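Non-reducing end alpha-L-arabinofuranosidase BoGH43B (Bacteroides ovatus, PDB 5JOZ) cleaves terminal non-reducing alpha-L-arabinofuranosyl residues from the side branches of xyloglucan, turning S units into X units. Local coordinates at residues E317-D322 / S359-R364; S332-T337 / G341-K346; A374-I379 / L401-R406; E385-V390 / N494-D499; G408-M413 / G434-S439. One frame throughout, in Å; residues are numbered along the deposited sequence.

Interaction 1 (E317-D322 / S359-R364); sequences ETLGLD and SFIGRR
The backbone oxygen Asp322 O has two partners: water 1 donates to it at 2.8 Å, and the hydroxyl of Thr324 is hydrogen-bonded to it as well. The same water accepts from Arg364 NH1, also at 2.8 Å and in the plane of the guanidinium group, and more weakly from the backbone nitrogen Arg364 N at 3.4 Å, so it ties the loop 317-322 to the strand 359-364 where no direct hydrogen bond does. Arg364 suits this place because its NE reaches a further carbonyl, that of Met13 in the family 43 part of the chain. The strand belongs to the concanavalin A-like beta-sandwich of the C-terminal region, and the loop precedes its strand 325-326. Arg363 lies against Asp322 through carbon: its CB is 3.7 Å from Asp322 O, while a bend at chi3 (86°) carries the guanidinium group round until Asp322 CB sits over one face, toward the rim. Asp322 OD2 stays 4.2 Å from Arg363 NH1, well out of the guanidinium plane, so the charges probably attract without a directed bond; Trp323 offers this arginine a cation-pi partner. In the strand just before Arg363, Gly362 fits because a CB there would run into the ring of Phe360. Farther along, Leu319 CD2 meets Ile361 CG2 at 4.5 Å, a loose apolar touch.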
# COMPACT_ATOMS: atom_id res chain seq x y z
N GLU A 317 8.53 -19.28 14.11
CA GLU A 317 9.23 -18.09 14.64
C GLU A 317 9.10 -16.83 13.75
O GLU A 317 9.16 -15.70 14.25
CB GLU A 317 10.71 -18.40 14.91
N THR A 318 8.91 -17.03 12.44
CA THR A 318 8.88 -15.92 11.48
C THR A 318 7.46 -15.47 11.12
O THR A 318 6.64 -16.26 10.66
CB THR A 318 9.65 -16.30 10.19
OG1 THR A 318 10.99 -16.66 10.53
CG2 THR A 318 9.68 -15.13 9.20
N LEU A 319 7.19 -14.18 11.31
CA LEU A 319 5.90 -13.56 11.03
C LEU A 319 5.69 -13.44 9.53
O LEU A 319 6.61 -13.02 8.81
CB LEU A 319 5.82 -12.17 11.68
CG LEU A 319 4.46 -11.46 11.78
CD1 LEU A 319 3.53 -12.17 12.76
CD2 LEU A 319 4.66 -10.02 12.22
N GLY A 320 4.49 -13.80 9.07
CA GLY A 320 4.13 -13.70 7.67
C GLY A 320 4.29 -12.29 7.13
O GLY A 320 3.98 -11.30 7.81
N LEU A 321 4.75 -12.21 5.88
CA LEU A 321 5.14 -10.95 5.24
C LEU A 321 3.99 -9.96 5.08
O LEU A 321 4.24 -8.76 5.07
CB LEU A 321 5.79 -11.24 3.87
CG LEU A 321 7.16 -11.94 3.90
CD1 LEU A 321 7.59 -12.36 2.50
CD2 LEU A 321 8.22 -11.04 4.53
N ASP A 322 2.75 -10.46 4.98
CA ASP A 322 1.54 -9.64 4.87
C ASP A 322 1.26 -8.83 6.15
O ASP A 322 0.59 -7.79 6.10
CB ASP A 322 0.28 -10.50 4.54
CG ASP A 322 0.34 -11.18 3.16
OD1 ASP A 322 0.33 -10.48 2.13
OD2 ASP A 322 0.35 -12.42 3.10
N SER A 359 0.31 -1.29 19.82
CA SER A 359 0.36 -2.74 19.64
C SER A 359 -0.75 -3.22 18.66
O SER A 359 -1.81 -3.73 19.06
CB SER A 359 0.28 -3.45 20.99
OG SER A 359 1.21 -2.90 21.92
N PHE A 360 -0.48 -3.02 17.38
CA PHE A 360 -1.40 -3.32 16.30
C PHE A 360 -0.61 -4.10 15.26
O PHE A 360 0.52 -3.74 14.95
CB PHE A 360 -1.94 -2.02 15.68
CG PHE A 360 -2.74 -2.22 14.41
CD1 PHE A 360 -2.10 -2.32 13.17
CD2 PHE A 360 -4.12 -2.29 14.45
CE1 PHE A 360 -2.83 -2.49 12.01
CE2 PHE A 360 -4.86 -2.46 13.30
CZ PHE A 360 -4.21 -2.57 12.08
N ILE A 361 -1.20 -5.18 14.76
CA ILE A 361 -0.63 -5.96 13.67
C ILE A 361 -1.77 -6.32 12.73
O ILE A 361 -2.73 -7.01 13.12
CB ILE A 361 0.08 -7.24 14.17
CG1 ILE A 361 1.10 -6.88 15.27
CG2 ILE A 361 0.76 -7.98 13.01
CD1 ILE A 361 2.01 -8.00 15.73
N GLY A 362 -1.69 -5.83 11.50
CA GLY A 362 -2.80 -5.99 10.58
C GLY A 362 -2.40 -6.24 9.15
O GLY A 362 -1.21 -6.31 8.82
N ARG A 363 -3.41 -6.38 8.31
CA ARG A 363 -3.18 -6.55 6.90
C ARG A 363 -4.23 -5.85 6.07
O ARG A 363 -5.36 -5.64 6.52
CB ARG A 363 -3.06 -8.03 6.56
CG ARG A 363 -4.37 -8.80 6.50
CD ARG A 363 -4.18 -10.08 5.71
NE ARG A 363 -3.70 -11.17 6.53
CZ ARG A 363 -3.41 -12.38 6.07
NH1 ARG A 363 -3.54 -12.67 4.78
NH2 ARG A 363 -2.98 -13.31 6.92
N ARG A 364 -3.82 -5.53 4.84
CA ARG A 364 -4.66 -4.85 3.87
C ARG A 364 -5.96 -5.62 3.61
O ARG A 364 -5.93 -6.83 3.40
CB ARG A 364 -3.91 -4.72 2.55
CG ARG A 364 -2.70 -3.80 2.57
CD ARG A 364 -1.72 -4.19 1.48
NE ARG A 364 -0.53 -3.32 1.44
CZ ARG A 364 0.48 -3.35 2.31
NH1 ARG A 364 0.51 -4.20 3.35
NH2 ARG A 364 1.51 -2.50 2.14
O HOH W 1 -0.75 -6.58 3.95

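Interaction 2 (S332-T337 / G341-K346); sequences SFWSLT and GSLRLK. With CA (calcium ion), chain C.
A beta hairpin brings Trp334 opposite Leu345 as a non-hydrogen-bonded antiparallel pair, and Ser335 opposite Arg344 as a hydrogen-bonded one. Ser335 N donates to Arg344 O at 3.1 Å and Arg344 N to Ser335 O at 2.9 Å; beyond them Lys346 N reaches Phe333 O at 2.7 Å, nearly straight at 174°. Apolar side chains pack along the hairpin, where flexible leucines fit between the rings: Leu343 CD1 lies 4.0 Å from both Trp334 CE3 and Leu336 CD2, and Leu345 CD1 sits at the edge of the Phe333 ring, 3.9 Å from Phe333 CD1. On the face of Ser335, Arg344 leads away to a salt bridge with Asp497; Lys346 forms its own with Glu338. Near the hairpin's turn Ser335 OG accepts from Thr337 N, making an ST turn, and water 3 joins Leu336 O to Gly341 N. Gly341 adopts backbone angles at which a side chain would jam against the preceding carbonyl, and its own O binds the calcium ion at 2.3 Å.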
# COMPACT_ATOMS: atom_id res chain seq x y z
N SER A 332 9.26 -5.48 21.86
CA SER A 332 8.73 -5.78 23.19
C SER A 332 7.20 -5.98 23.27
O SER A 332 6.73 -6.60 24.23
CB SER A 332 9.18 -4.72 24.21
OG SER A 332 8.80 -3.41 23.82
N PHE A 333 6.41 -5.46 22.33
CA PHE A 333 4.94 -5.68 22.42
C PHE A 333 4.40 -6.94 21.74
O PHE A 333 3.22 -7.26 21.93
CB PHE A 333 4.11 -4.42 22.08
CG PHE A 333 4.00 -4.08 20.60
CD1 PHE A 333 3.26 -4.87 19.72
CD2 PHE A 333 4.56 -2.90 20.11
CE1 PHE A 333 3.15 -4.54 18.38
CE2 PHE A 333 4.43 -2.55 18.77
CZ PHE A 333 3.73 -3.37 17.91
N TRP A 334 5.22 -7.66 20.97
CA TRP A 334 4.78 -8.88 20.28
C TRP A 334 5.83 -9.99 20.26
O TRP A 334 7.02 -9.74 20.12
CB TRP A 334 4.33 -8.59 18.84
CG TRP A 334 5.43 -8.21 17.90
CD1 TRP A 334 6.01 -6.98 17.79
CD2 TRP A 334 6.08 -9.04 16.94
NE1 TRP A 334 6.99 -7.00 16.83
CE2 TRP A 334 7.05 -8.25 16.29
CE3 TRP A 334 5.95 -10.38 16.57
CZ2 TRP A 334 7.87 -8.75 15.27
CZ3 TRP A 334 6.76 -10.88 15.57
CH2 TRP A 334 7.72 -10.06 14.93
N SER A 335 5.35 -11.22 20.37
CA SER A 335 6.21 -12.40 20.31
C SER A 335 5.47 -13.56 19.68
O SER A 335 4.29 -13.79 19.98
CB SER A 335 6.66 -12.82 21.71
OG SER A 335 7.56 -13.92 21.64
N LEU A 336 6.20 -14.28 18.83
CA LEU A 336 5.84 -15.63 18.39
C LEU A 336 6.65 -16.71 19.13
O LEU A 336 6.46 -17.90 18.88
CB LEU A 336 6.08 -15.74 16.88
CG LEU A 336 5.16 -14.91 15.98
CD1 LEU A 336 5.80 -14.69 14.61
CD2 LEU A 336 3.79 -15.56 15.84
N THR A 337 7.54 -16.28 20.04
CA THR A 337 8.45 -17.14 20.81
C THR A 337 7.89 -17.53 22.18
O THR A 337 8.06 -18.66 22.63
CB THR A 337 9.75 -16.37 21.13
OG1 THR A 337 10.29 -15.82 19.93
CG2 THR A 337 10.80 -17.27 21.79
N GLY A 341 3.05 -21.16 19.20
CA GLY A 341 1.74 -21.49 18.62
C GLY A 341 0.74 -20.35 18.72
O GLY A 341 -0.36 -20.46 18.18
N SER A 342 1.13 -19.26 19.39
CA SER A 342 0.27 -18.09 19.47
C SER A 342 1.06 -16.83 19.13
O SER A 342 2.26 -16.77 19.40
CB SER A 342 -0.30 -17.95 20.88
OG SER A 342 -1.31 -18.90 21.09
N LEU A 343 0.38 -15.84 18.54
CA LEU A 343 0.92 -14.48 18.52
C LEU A 343 0.50 -13.78 19.81
O LEU A 343 -0.70 -13.55 20.03
CB LEU A 343 0.43 -13.69 17.32
CG LEU A 343 0.89 -12.22 17.28
CD1 LEU A 343 2.40 -12.04 17.21
CD2 LEU A 343 0.22 -11.55 16.11
N ARG A 344 1.48 -13.46 20.65
CA ARG A 344 1.24 -12.75 21.91
C ARG A 344 1.37 -11.25 21.67
O ARG A 344 2.43 -10.76 21.28
CB ARG A 344 2.25 -13.19 22.96
CG ARG A 344 2.11 -12.48 24.30
CD ARG A 344 2.66 -13.30 25.46
NE ARG A 344 1.80 -14.43 25.79
CZ ARG A 344 2.06 -15.34 26.73
NH1 ARG A 344 3.18 -15.28 27.44
NH2 ARG A 344 1.21 -16.33 26.95
N LEU A 345 0.28 -10.53 21.92
CA LEU A 345 0.22 -9.07 21.79
C LEU A 345 0.11 -8.46 23.18
O LEU A 345 -0.80 -8.79 23.94
CB LEU A 345 -0.98 -8.69 20.91
CG LEU A 345 -0.86 -7.40 20.09
CD1 LEU A 345 0.34 -7.45 19.16
CD2 LEU A 345 -2.14 -7.18 19.32
N LYS A 346 1.08 -7.61 23.52
CA LYS A 346 1.09 -6.89 24.80
C LYS A 346 0.64 -5.45 24.57
O LYS A 346 1.37 -4.63 24.01
CB LYS A 346 2.48 -6.87 25.40
CG LYS A 346 3.06 -8.22 25.78
CD LYS A 346 4.20 -8.02 26.77
CE LYS A 346 4.70 -9.33 27.36
NZ LYS A 346 5.53 -10.10 26.40
CA CA C . -1.85 -21.48 16.69
O HOH W 2 4.03 -16.19 21.43
O HOH W 3 4.50 -19.43 17.60
O HOH W 4 -3.56 -22.54 15.38
O HOH W 5 -0.58 -23.54 16.66

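Interaction 3 (A374-I379 / L401-R406); sequences AKVNFI and LLITER
Apolar packing carries most of this contact, and Ile403 is its hub. Its CD1 reaches Val376 CG1 at 3.7 Å, the two side chains overlapping along their flanks as each reaches toward the other strand, while its CB lies 4.0 Å from Phe378 CD2, in the plane of the ring and at its edge. The CG2 branch comes equally near the same ring carbon. A branched isoleucine suits the place because one arm can follow the valine while the other beds against the phenylalanine. Phe378 has its CG trans to the backbone N (chi1 -178°), which sends the ring across toward strand 397-406.

A polar-aromatic approach adds to this: the carbonyl Ile403 O lies at the ring edge, 3.4 Å from Phe378 CE2, where the ring hydrogens would probably present a slightly positive rim to it. The backbone of Ile403 also bonds to Ala387 within its own sheet.

The strands 370-377 and 397-406 belong to the two opposed sheets of the concanavalin A-like sandwich, with Val436 and Phe498 extending the apolar layer. No hydrogen bond links the two segments, which implies that shape fit and exclusion of water, rather than directed bonds, hold the sheets face to face here.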
# COMPACT_ATOMS: atom_id res chain seq x y z
N ALA A 374 -10.42 -14.43 14.40
CA ALA A 374 -9.27 -14.75 15.23
C ALA A 374 -9.73 -15.32 16.55
O ALA A 374 -10.62 -14.77 17.19
CB ALA A 374 -8.44 -13.49 15.47
N LYS A 375 -9.10 -16.41 16.96
CA LYS A 375 -9.30 -16.98 18.29
C LYS A 375 -8.29 -16.30 19.21
O LYS A 375 -7.08 -16.35 18.95
CB LYS A 375 -9.07 -18.49 18.24
CG LYS A 375 -9.43 -19.28 19.49
CD LYS A 375 -8.56 -20.54 19.58
CE LYS A 375 -9.23 -21.69 20.31
NZ LYS A 375 -8.30 -22.84 20.44
N VAL A 376 -8.78 -15.69 20.29
CA VAL A 376 -7.97 -14.91 21.20
C VAL A 376 -8.25 -15.27 22.67
O VAL A 376 -9.40 -15.52 23.06
CB VAL A 376 -8.15 -13.39 20.95
CG1 VAL A 376 -9.59 -12.96 21.14
CG2 VAL A 376 -7.22 -12.56 21.83
N ASN A 377 -7.18 -15.33 23.44
CA ASN A 377 -7.24 -15.48 24.88
C ASN A 377 -6.86 -14.12 25.48
O ASN A 377 -5.73 -13.66 25.30
CB ASN A 377 -6.26 -16.58 25.35
CG ASN A 377 -6.43 -16.94 26.83
OD1 ASN A 377 -7.51 -16.85 27.39
ND2 ASN A 377 -5.34 -17.34 27.46
N PHE A 378 -7.79 -13.48 26.17
CA PHE A 378 -7.51 -12.19 26.81
C PHE A 378 -8.35 -11.94 28.04
O PHE A 378 -9.57 -11.82 27.95
CB PHE A 378 -7.69 -11.02 25.82
CG PHE A 378 -7.36 -9.67 26.42
CD1 PHE A 378 -6.09 -9.42 26.94
CD2 PHE A 378 -8.32 -8.66 26.51
CE1 PHE A 378 -5.78 -8.19 27.51
CE2 PHE A 378 -8.02 -7.43 27.08
CZ PHE A 378 -6.75 -7.19 27.58
N ILE A 379 -7.68 -11.86 29.20
CA ILE A 379 -8.34 -11.53 30.46
C ILE A 379 -8.00 -10.09 30.83
O ILE A 379 -6.86 -9.81 31.21
CB ILE A 379 -7.86 -12.47 31.60
CG1 ILE A 379 -8.09 -13.94 31.23
CG2 ILE A 379 -8.56 -12.11 32.92
CD1 ILE A 379 -9.53 -14.33 30.95
N LEU A 401 -13.43 -4.12 17.49
CA LEU A 401 -14.12 -5.28 18.05
C LEU A 401 -13.24 -5.86 19.15
O LEU A 401 -12.37 -6.70 18.89
CB LEU A 401 -14.43 -6.30 16.96
CG LEU A 401 -15.04 -7.63 17.42
CD1 LEU A 401 -16.35 -7.39 18.16
CD2 LEU A 401 -15.23 -8.56 16.24
N LEU A 402 -13.48 -5.41 20.39
CA LEU A 402 -12.56 -5.68 21.51
C LEU A 402 -13.19 -6.42 22.68
O LEU A 402 -14.39 -6.31 22.93
CB LEU A 402 -11.99 -4.37 22.03
CG LEU A 402 -11.39 -3.43 20.98
CD1 LEU A 402 -10.96 -2.11 21.62
CD2 LEU A 402 -10.23 -4.07 20.25
N ILE A 403 -12.34 -7.15 23.40
CA ILE A 403 -12.64 -7.74 24.69
C ILE A 403 -12.11 -6.78 25.73
O ILE A 403 -10.94 -6.38 25.66
CB ILE A 403 -11.93 -9.09 24.89
CG1 ILE A 403 -12.37 -10.09 23.84
CG2 ILE A 403 -12.20 -9.64 26.31
CD1 ILE A 403 -11.51 -11.33 23.79
N THR A 404 -12.97 -6.45 26.70
CA THR A 404 -12.63 -5.53 27.80
C THR A 404 -13.46 -5.89 29.05
O THR A 404 -14.14 -6.93 29.07
CB THR A 404 -12.86 -4.05 27.38
OG1 THR A 404 -12.43 -3.16 28.42
CG2 THR A 404 -14.32 -3.78 27.07
N GLU A 405 -13.40 -5.05 30.09
CA GLU A 405 -14.14 -5.25 31.34
C GLU A 405 -15.06 -4.05 31.54
O GLU A 405 -14.62 -2.91 31.46
CB GLU A 405 -13.17 -5.41 32.52
CG GLU A 405 -13.78 -6.00 33.80
CD GLU A 405 -13.89 -7.53 33.80
OE1 GLU A 405 -14.46 -8.07 34.77
OE2 GLU A 405 -13.42 -8.20 32.86
N ARG A 406 -16.34 -4.32 31.77
CA ARG A 406 -17.32 -3.28 32.01
C ARG A 406 -18.14 -3.67 33.22
O ARG A 406 -18.76 -4.73 33.23
CB ARG A 406 -18.24 -3.11 30.79
CG ARG A 406 -17.59 -2.43 29.59
CD ARG A 406 -17.34 -0.94 29.85
NE ARG A 406 -16.58 -0.28 28.78
CZ ARG A 406 -15.26 -0.28 28.64
NH1 ARG A 406 -14.46 -0.92 29.48
NH2 ARG A 406 -14.71 0.39 27.63

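Interaction 4 (E385-V390 / N494-D499); sequences EEAGLV and NPADFD. With CA (calcium ion), chain C.
Two methyl groups meet first: Ala387 CB and Ala496 CB stand 3.5 Å apart, close enough that the small alanine suits both positions, a longer side chain being likely to crowd its partner. Beside them Phe498 reaches across, its CZ 3.7 Å from the carbonyl Gly388 O and its CE2 4.3 Å from Leu389 CD2. At the other end of the contact the link is polar: water 6 donates to Glu385 OE1 and accepts from Asn494 N at 3.0 Å.

The next shell fixes these groups. Phe378 packs on both alanines, and Met483, Ala374 and Val376 touch the Phe498 side chain. Gly388 lies where the chain turns a corner between strand 386-387 and strand 389-392. Glu385 is steadied through OE2 by Thr493 N and through OE1 by Lys381 N. This is the interior of the concanavalin A-like sandwich, strand 496-505 lying in the sheet opposite the one that holds 389-392.

Beyond Phe498 the strand meets the calcium ion. Asp499 grips it twice, through OD1 at 2.4 Å and through its own backbone O at 2.4 Å; Gly341 O, Asp313 O and waters 4 and 5 complete six oxygen ligands. The other carboxylate oxygen, Asp499 OD2, pairs with Lys375.

Oxygen donors of this kind suit calcium, and the chemistry implies that one strand serves two ends: its apolar residues seal the core while the next residue pins its backbone to the metal.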
# COMPACT_ATOMS: atom_id res chain seq x y z
N GLU A 385 -8.52 -1.65 29.71
CA GLU A 385 -7.75 -2.71 29.06
C GLU A 385 -8.61 -3.39 28.02
O GLU A 385 -9.77 -3.77 28.28
CB GLU A 385 -7.27 -3.73 30.08
CG GLU A 385 -6.32 -3.15 31.11
CD GLU A 385 -5.72 -4.19 32.02
OE1 GLU A 385 -6.39 -5.20 32.31
OE2 GLU A 385 -4.56 -3.99 32.46
N GLU A 386 -8.03 -3.55 26.83
CA GLU A 386 -8.76 -4.09 25.71
C GLU A 386 -7.85 -4.74 24.68
O GLU A 386 -6.66 -4.41 24.57
CB GLU A 386 -9.64 -2.99 25.08
CG GLU A 386 -8.85 -1.77 24.62
CD GLU A 386 -9.71 -0.54 24.33
OE1 GLU A 386 -10.80 -0.38 24.95
OE2 GLU A 386 -9.27 0.27 23.50
N ALA A 387 -8.41 -5.70 23.96
CA ALA A 387 -7.71 -6.37 22.88
C ALA A 387 -8.72 -7.08 21.99
O ALA A 387 -9.78 -7.52 22.46
CB ALA A 387 -6.70 -7.37 23.43
N GLY A 388 -8.39 -7.19 20.71
CA GLY A 388 -9.28 -7.81 19.75
C GLY A 388 -8.87 -7.45 18.34
O GLY A 388 -7.68 -7.40 18.04
N LEU A 389 -9.88 -7.21 17.49
CA LEU A 389 -9.69 -6.87 16.09
C LEU A 389 -10.14 -5.46 15.80
O LEU A 389 -11.07 -4.95 16.42
CB LEU A 389 -10.45 -7.83 15.19
CG LEU A 389 -10.14 -9.31 15.36
CD1 LEU A 389 -10.94 -10.14 14.37
CD2 LEU A 389 -8.64 -9.60 15.25
N VAL A 390 -9.46 -4.82 14.84
CA VAL A 390 -9.76 -3.45 14.45
C VAL A 390 -9.83 -3.32 12.93
O VAL A 390 -8.99 -3.89 12.21
CB VAL A 390 -8.72 -2.46 15.03
CG1 VAL A 390 -8.95 -1.04 14.52
CG2 VAL A 390 -8.79 -2.50 16.55
N ASN A 494 -2.27 -8.27 31.44
CA ASN A 494 -2.05 -9.55 30.78
C ASN A 494 -1.86 -9.42 29.27
O ASN A 494 -2.38 -8.50 28.64
CB ASN A 494 -3.26 -10.47 31.00
CG ASN A 494 -3.53 -10.74 32.47
OD1 ASN A 494 -2.62 -11.04 33.24
ND2 ASN A 494 -4.80 -10.65 32.85
N PRO A 495 -1.14 -10.37 28.67
CA PRO A 495 -1.06 -10.42 27.23
C PRO A 495 -2.36 -10.90 26.57
O PRO A 495 -3.16 -11.58 27.22
CB PRO A 495 0.06 -11.44 26.98
CG PRO A 495 0.07 -12.31 28.18
CD PRO A 495 -0.33 -11.42 29.32
N ALA A 496 -2.55 -10.53 25.31
CA ALA A 496 -3.62 -11.08 24.48
C ALA A 496 -2.98 -12.08 23.52
O ALA A 496 -2.13 -11.69 22.72
CB ALA A 496 -4.32 -9.97 23.72
N ASP A 497 -3.37 -13.34 23.61
CA ASP A 497 -2.77 -14.42 22.83
C ASP A 497 -3.71 -14.83 21.71
O ASP A 497 -4.83 -15.28 21.96
CB ASP A 497 -2.49 -15.63 23.72
CG ASP A 497 -1.36 -15.39 24.71
OD1 ASP A 497 -0.60 -14.40 24.59
OD2 ASP A 497 -1.20 -16.21 25.63
N PHE A 498 -3.26 -14.65 20.48
CA PHE A 498 -4.03 -15.01 19.29
C PHE A 498 -3.51 -16.34 18.78
O PHE A 498 -2.40 -16.42 18.27
CB PHE A 498 -3.88 -13.93 18.22
CG PHE A 498 -4.49 -12.62 18.61
CD1 PHE A 498 -3.81 -11.75 19.44
CD2 PHE A 498 -5.76 -12.28 18.19
CE1 PHE A 498 -4.37 -10.55 19.82
CE2 PHE A 498 -6.33 -11.07 18.56
CZ PHE A 498 -5.64 -10.20 19.37
N ASP A 499 -4.33 -17.38 18.92
CA ASP A 499 -3.97 -18.73 18.51
C ASP A 499 -3.92 -18.82 16.98
O ASP A 499 -3.03 -19.44 16.41
CB ASP A 499 -4.98 -19.73 19.07
CG ASP A 499 -4.51 -21.17 19.00
OD1 ASP A 499 -3.36 -21.43 18.56
OD2 ASP A 499 -5.29 -22.05 19.40
CA CA C . -1.85 -21.48 16.69
O HOH W 6 -5.12 -7.47 30.97
O HOH W 4 -3.56 -22.54 15.38
O HOH W 5 -0.58 -23.54 16.66

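Interaction 5 (G408-M413 / G434-S439); sequences GQRVAM and GEVILS
Two facing sheets of the concanavalin A-like sandwich meet here, strand 409-418 from one and strand 436-442 from the other, with Arg410 reaching from one to the loop residue Gly434 that leads into the other. The hydrogen bonding rests on this one side chain. Arg410 NH2 donates to the backbone oxygen Gly434 O at 3.2 Å, with an N-H...O angle of 144°; the donor approaches almost in line with the carbonyl, although the oxygen is tilted 24° from the guanidinium plane. Two further carbonyls share the group: Pro431 O accepts from NH1 and Phe378 O from NE. An arginine suits the place because its several N-H groups can serve three backbone oxygens at once in a buried setting. Its CG stands trans to the backbone N (chi1 -169°) and the chain runs extended to NE, which gives it the length to cross. Replacing Arg410 by an alanine would probably leave the carbonyls of Gly434, Pro431 and Phe378 without these donors and open a gap beside Val436.

Gly434 itself takes backbone angles at which a side chain would collide with the preceding carbonyl oxygen.

The remaining contact is van der Waals packing of a methyl group against the guanidinium group. Val436 lies alongside the arginine, the two side chains overlapping as they come from opposing sheets, and a compact valine fits beside the guanidinium group, approaching it obliquely. Its CG2 branch does the touching, 3.5 Å from Arg410 NH2 and 4.2 Å from Arg410 CZ.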
# COMPACT_ATOMS: atom_id res chain seq x y z
N GLY A 408 -17.41 -4.84 36.21
CA GLY A 408 -17.03 -6.15 36.74
C GLY A 408 -17.44 -7.36 35.92
O GLY A 408 -17.43 -8.48 36.42
N GLN A 409 -17.81 -7.13 34.65
CA GLN A 409 -18.12 -8.21 33.72
C GLN A 409 -17.16 -8.10 32.54
O GLN A 409 -16.87 -7.01 32.04
CB GLN A 409 -19.55 -8.12 33.22
CG GLN A 409 -20.62 -8.36 34.28
CD GLN A 409 -22.04 -8.35 33.71
OE1 GLN A 409 -22.31 -7.76 32.67
NE2 GLN A 409 -22.95 -9.03 34.39
N ARG A 410 -16.66 -9.24 32.10
CA ARG A 410 -15.85 -9.32 30.91
C ARG A 410 -16.82 -9.29 29.75
O ARG A 410 -17.82 -10.00 29.78
CB ARG A 410 -15.07 -10.61 30.92
CG ARG A 410 -13.99 -10.70 29.86
CD ARG A 410 -13.28 -12.02 30.08
NE ARG A 410 -12.54 -12.47 28.92
CZ ARG A 410 -12.74 -13.59 28.24
NH1 ARG A 410 -13.69 -14.45 28.55
NH2 ARG A 410 -11.95 -13.84 27.21
N VAL A 411 -16.53 -8.47 28.74
CA VAL A 411 -17.48 -8.24 27.65
C VAL A 411 -16.79 -8.21 26.28
O VAL A 411 -15.58 -7.96 26.19
CB VAL A 411 -18.25 -6.90 27.83
CG1 VAL A 411 -18.95 -6.86 29.18
CG2 VAL A 411 -17.32 -5.69 27.69
N ALA A 412 -17.58 -8.44 25.24
CA ALA A 412 -17.18 -8.17 23.87
C ALA A 412 -17.82 -6.85 23.48
O ALA A 412 -18.99 -6.62 23.76
CB ALA A 412 -17.63 -9.28 22.95
N MET A 413 -17.04 -5.98 22.84
CA MET A 413 -17.44 -4.62 22.53
C MET A 413 -17.15 -4.30 21.06
O MET A 413 -16.03 -4.52 20.61
CB MET A 413 -16.69 -3.64 23.45
CG MET A 413 -16.92 -2.16 23.15
SD MET A 413 -16.18 -1.01 24.34
CE MET A 413 -14.44 -1.36 24.13
N GLY A 434 -11.75 -18.07 29.27
CA GLY A 434 -11.86 -18.96 28.11
C GLY A 434 -11.71 -18.24 26.79
O GLY A 434 -11.81 -17.01 26.69
N GLU A 435 -11.48 -19.04 25.76
CA GLU A 435 -11.14 -18.54 24.43
C GLU A 435 -12.33 -17.87 23.76
O GLU A 435 -13.47 -18.27 23.98
CB GLU A 435 -10.61 -19.69 23.57
CG GLU A 435 -9.30 -20.30 24.08
CD GLU A 435 -8.04 -19.55 23.62
OE1 GLU A 435 -6.95 -19.91 24.10
OE2 GLU A 435 -8.13 -18.63 22.78
N VAL A 436 -12.07 -16.83 22.98
CA VAL A 436 -13.12 -16.10 22.27
C VAL A 436 -12.73 -15.99 20.81
O VAL A 436 -11.59 -15.67 20.48
CB VAL A 436 -13.37 -14.69 22.86
CG1 VAL A 436 -14.53 -13.99 22.16
CG2 VAL A 436 -13.64 -14.78 24.34
N ILE A 437 -13.68 -16.30 19.93
CA ILE A 437 -13.49 -16.12 18.51
C ILE A 437 -14.16 -14.82 18.16
O ILE A 437 -15.38 -14.69 18.33
CB ILE A 437 -14.12 -17.26 17.68
CG1 ILE A 437 -13.43 -18.58 18.01
CG2 ILE A 437 -14.01 -16.93 16.18
CD1 ILE A 437 -14.06 -19.80 17.36
N LEU A 438 -13.36 -13.86 17.71
CA LEU A 438 -13.85 -12.58 17.24
C LEU A 438 -13.85 -12.63 15.74
O LEU A 438 -12.91 -13.13 15.14
CB LEU A 438 -12.93 -11.46 17.70
CG LEU A 438 -12.84 -11.21 19.20
CD1 LEU A 438 -11.88 -10.07 19.43
CD2 LEU A 438 -14.19 -10.89 19.82
N SER A 439 -14.89 -12.08 15.14
CA SER A 439 -15.15 -12.28 13.72
C SER A 439 -15.65 -10.98 13.07
O SER A 439 -16.47 -10.26 13.65
CB SER A 439 -16.14 -13.43 13.56
OG SER A 439 -15.96 -14.11 12.35

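All five contacts lie in the concanavalin A-like region and away from the catalytic residues; interaction 1 reaches the family 43 part, through Met13 and Leu52. Interactions 3, 4 and 5 form one continuous core between the two sheets: the centres of 3 and 5 are about 4 Å apart, those of 3 and 4 about 6 Å. Interaction 2 joins that core through strand 496-505, where Leu345 N lies 2.8 Å from Ala496 O, and shares the calcium ion and waters 4 and 5 with interaction 4. Interaction 2 is also nested in the loop that interaction 1 closes, and Ser359 OG lies 2.7 Å from Lys346 O between them.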